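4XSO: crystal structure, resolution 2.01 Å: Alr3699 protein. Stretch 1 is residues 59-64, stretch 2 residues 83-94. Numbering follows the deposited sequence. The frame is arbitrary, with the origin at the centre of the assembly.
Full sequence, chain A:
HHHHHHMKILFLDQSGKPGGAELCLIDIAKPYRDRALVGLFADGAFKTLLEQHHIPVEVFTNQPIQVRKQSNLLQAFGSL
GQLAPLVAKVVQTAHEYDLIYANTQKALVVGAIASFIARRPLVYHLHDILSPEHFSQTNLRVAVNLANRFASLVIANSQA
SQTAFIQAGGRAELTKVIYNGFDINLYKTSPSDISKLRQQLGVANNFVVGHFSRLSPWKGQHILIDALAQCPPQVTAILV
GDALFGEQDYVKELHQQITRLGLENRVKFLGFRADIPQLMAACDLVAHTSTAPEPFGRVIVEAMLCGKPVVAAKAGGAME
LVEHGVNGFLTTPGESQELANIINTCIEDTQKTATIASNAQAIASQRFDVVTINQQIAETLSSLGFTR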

# COMPACT_ATOMS: atom_id res chain seq x y z
N VAL A 59 2.04 2.44 -18.39
CA VAL A 59 0.74 2.26 -17.76
C VAL A 59 0.93 1.15 -16.72
O VAL A 59 1.31 0.05 -17.06
CB VAL A 59 -0.33 1.87 -18.80
CG1 VAL A 59 -1.60 1.42 -18.09
CG2 VAL A 59 -0.65 3.05 -19.72
N PHE A 60 0.65 1.44 -15.45
CA PHE A 60 0.75 0.42 -14.39
C PHE A 60 -0.64 -0.13 -14.10
O PHE A 60 -1.59 0.64 -13.91
CB PHE A 60 1.33 1.02 -13.14
CG PHE A 60 2.76 1.41 -13.29
CD1 PHE A 60 3.76 0.47 -13.16
CD2 PHE A 60 3.12 2.71 -13.59
CE1 PHE A 60 5.09 0.81 -13.29
CE2 PHE A 60 4.43 3.06 -13.72
CZ PHE A 60 5.43 2.11 -13.60
N THR A 61 -0.78 -1.45 -14.12
CA THR A 61 -2.11 -2.04 -13.90
C THR A 61 -2.01 -2.94 -12.73
O THR A 61 -0.89 -3.34 -12.32
CB THR A 61 -2.56 -2.96 -15.04
OG1 THR A 61 -1.65 -4.07 -15.09
CG2 THR A 61 -2.56 -2.24 -16.37
N ASN A 62 -3.18 -3.36 -12.27
CA ASN A 62 -3.22 -4.33 -11.21
C ASN A 62 -3.11 -5.81 -11.62
O ASN A 62 -3.49 -6.67 -10.87
CB ASN A 62 -4.44 -4.09 -10.32
CG ASN A 62 -4.12 -4.34 -8.87
OD1 ASN A 62 -3.06 -3.93 -8.37
ND2 ASN A 62 -5.02 -5.03 -8.18
N GLN A 63 -2.52 -6.10 -12.78
CA GLN A 63 -2.23 -7.48 -13.21
C GLN A 63 -1.02 -8.13 -12.54
O GLN A 63 -0.03 -7.45 -12.25
CB GLN A 63 -2.01 -7.54 -14.71
CG GLN A 63 -3.28 -7.30 -15.52
CD GLN A 63 -2.98 -6.78 -16.92
OE1 GLN A 63 -2.05 -7.23 -17.59
NE2 GLN A 63 -3.79 -5.81 -17.36
N PRO A 64 -1.05 -9.47 -12.37
CA PRO A 64 -0.09 -10.16 -11.52
C PRO A 64 1.38 -10.02 -11.95
O PRO A 64 1.64 -9.92 -13.14
CB PRO A 64 -0.54 -11.63 -11.61
CG PRO A 64 -1.96 -11.59 -12.10
CD PRO A 64 -1.96 -10.43 -13.04
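Stretch 2 (83-94) LAPLVAKVVQTA

From Pro85 on, stretch 2 is the first part of a helix that runs beyond Ala94; Ala84 is at the N-cap position. Stretch 1 packs along one side of it in an extended, irregular conformation that bends at Asn62, where phi/psi is -85/24. The two backbones come nearest, measured between CA atoms, at Asn62 CA and Leu86 CA, 4.5 Å apart. From there Gln63 and Pro64 lie near the start of the helix at Pro85, while Phe60 reaches further along it, as far as Thr93, so the order of residues is reversed, though the loop crosses the helix obliquely. Together they bury 490 Å².

The helix turns Pro85, Leu86, Lys89 and Thr93 toward stretch 1. Leu86, Lys89 and Thr93 follow at intervals of three and four residues, with Pro85 a full turn before Lys89, so all four lie on one side. Proline suits the first turn, where a backbone nitrogen has no carbonyl of a preceding turn to bind. The next residue, Leu86, does have an N-H to satisfy, and Asn62 does so: Leu86 N donates to Asn62 OD1 at 3.1 Å, with an angle of 154°. The CA-to-CB bond of Asn62 points sideways, and chi1 of -142° lies between the usual wells; with chi2 at 43° the amide is nevertheless placed so that OD1 reaches the helix start. Asn62 OD1 also lies 3.3 Å from Pro85 CD. Asparagine is apt here because its short side chain carries a carbonyl oxygen that can stand in for a missing backbone acceptor.

Lys89 is the polar centre of the contact. Its chi1 is m and chi2 to chi4 are all t, an almost fully extended chain that carries the ammonium group from the helix to the backbone of the loop. There Lys89 NZ donates to Thr61 O at 2.7 Å and to Gln63 O at 2.6 Å, holding two carbonyls on the two sides of Asn62 in the sequence. A third partner is a water: Lys89 NZ donates to water 1 at 3.2 Å, and water 1 also accepts from Thr61 N at 2.8 Å. Thr61 points its CB away from the helix, but its p rotamer lets Thr61 OG1 accept from Gln63 N at 3.2 Å, bracing the bend from within.

Phe60 supplies the apolar half. Its CB points toward the helix, and chi1 of -69° with chi2 of -81° lays the ring, buried, along the helix surface. Val90 covers one face, with Phe60 CG 4.2 Å from Val90 CG2, and Thr93 meets the edge, where Phe60 CE1 is 3.4 Å from Thr93 OG1. Phe60 CD1 also lies 3.6 Å from Lys89 CB, so the aliphatic base of the lysine serves the apolar packing while its tip serves the carbonyls. Leu86 completes the patch, Leu86 CG lying 4.5 Å from Phe60 CB. In the m rotamer Thr93 OG1 donates to Lys89 O at 2.9 Å, so the hydroxyl beside the ring edge has its polar partner within its own helix.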

# COMPACT_ATOMS: atom_id res chain seq x y z
N LEU A 83 0.85 -9.50 -3.44
CA LEU A 83 -0.07 -8.80 -2.52
C LEU A 83 -0.81 -7.56 -3.12
O LEU A 83 -2.00 -7.31 -2.84
CB LEU A 83 0.68 -8.37 -1.24
CG LEU A 83 1.55 -9.42 -0.50
CD1 LEU A 83 2.28 -8.80 0.69
CD2 LEU A 83 0.75 -10.61 -0.02
N ALA A 84 -0.10 -6.76 -3.92
CA ALA A 84 -0.68 -5.50 -4.46
C ALA A 84 0.15 -5.14 -5.67
O ALA A 84 1.10 -4.36 -5.55
CB ALA A 84 -0.62 -4.39 -3.42
N PRO A 85 -0.15 -5.77 -6.83
CA PRO A 85 0.87 -5.77 -7.90
C PRO A 85 1.07 -4.37 -8.54
O PRO A 85 2.17 -4.03 -8.95
CB PRO A 85 0.31 -6.83 -8.91
CG PRO A 85 -0.83 -7.52 -8.19
CD PRO A 85 -1.37 -6.49 -7.25
N LEU A 86 0.00 -3.59 -8.62
CA LEU A 86 0.10 -2.18 -8.98
C LEU A 86 1.11 -1.44 -8.14
O LEU A 86 2.11 -0.91 -8.67
CB LEU A 86 -1.25 -1.47 -8.93
CG LEU A 86 -1.39 -0.22 -9.84
CD1 LEU A 86 -2.85 0.03 -10.22
CD2 LEU A 86 -0.79 1.01 -9.19
N VAL A 87 0.90 -1.45 -6.81
CA VAL A 87 1.86 -0.85 -5.88
C VAL A 87 3.28 -1.41 -6.05
O VAL A 87 4.24 -0.69 -6.16
CB VAL A 87 1.36 -1.02 -4.45
CG1 VAL A 87 2.36 -0.46 -3.46
CG2 VAL A 87 -0.00 -0.35 -4.34
N ALA A 88 3.39 -2.71 -6.17
CA ALA A 88 4.67 -3.36 -6.29
C ALA A 88 5.43 -2.98 -7.56
O ALA A 88 6.64 -2.85 -7.55
CB ALA A 88 4.47 -4.85 -6.26
N LYS A 89 4.70 -2.84 -8.67
CA LYS A 89 5.28 -2.29 -9.88
C LYS A 89 5.80 -0.84 -9.73
O LYS A 89 6.93 -0.50 -10.19
CB LYS A 89 4.21 -2.34 -10.98
CG LYS A 89 3.96 -3.74 -11.49
CD LYS A 89 2.60 -3.80 -12.17
CE LYS A 89 2.26 -5.18 -12.72
NZ LYS A 89 0.86 -5.19 -13.25
N VAL A 90 4.98 -0.00 -9.10
CA VAL A 90 5.34 1.39 -8.88
C VAL A 90 6.62 1.42 -8.00
O VAL A 90 7.61 2.07 -8.34
CB VAL A 90 4.17 2.20 -8.28
CG1 VAL A 90 4.61 3.61 -7.91
CG2 VAL A 90 3.01 2.33 -9.24
N VAL A 91 6.63 0.64 -6.93
CA VAL A 91 7.80 0.60 -6.03
C VAL A 91 9.07 0.19 -6.73
O VAL A 91 10.11 0.75 -6.51
CB VAL A 91 7.61 -0.38 -4.87
CG1 VAL A 91 8.91 -0.53 -4.07
CG2 VAL A 91 6.43 0.00 -4.01
N GLN A 92 8.95 -0.85 -7.52
CA GLN A 92 10.04 -1.43 -8.26
C GLN A 92 10.55 -0.38 -9.25
O GLN A 92 11.72 -0.14 -9.31
CB GLN A 92 9.51 -2.65 -9.02
CG GLN A 92 10.53 -3.72 -9.34
CD GLN A 92 11.46 -3.37 -10.46
OE1 GLN A 92 11.02 -3.00 -11.55
NE2 GLN A 92 12.77 -3.52 -10.22
N THR A 93 9.65 0.31 -9.95
CA THR A 93 10.06 1.40 -10.85
C THR A 93 10.83 2.56 -10.14
O THR A 93 11.95 3.00 -10.56
CB THR A 93 8.85 1.87 -11.62
OG1 THR A 93 8.40 0.77 -12.41
CG2 THR A 93 9.19 2.98 -12.56
N ALA A 94 10.29 2.91 -8.99
CA ALA A 94 10.78 3.98 -8.16
C ALA A 94 12.23 3.86 -7.70
O ALA A 94 12.92 4.89 -7.50
CB ALA A 94 9.82 4.18 -6.96
O HOH W 1 1.24 -2.86 -15.43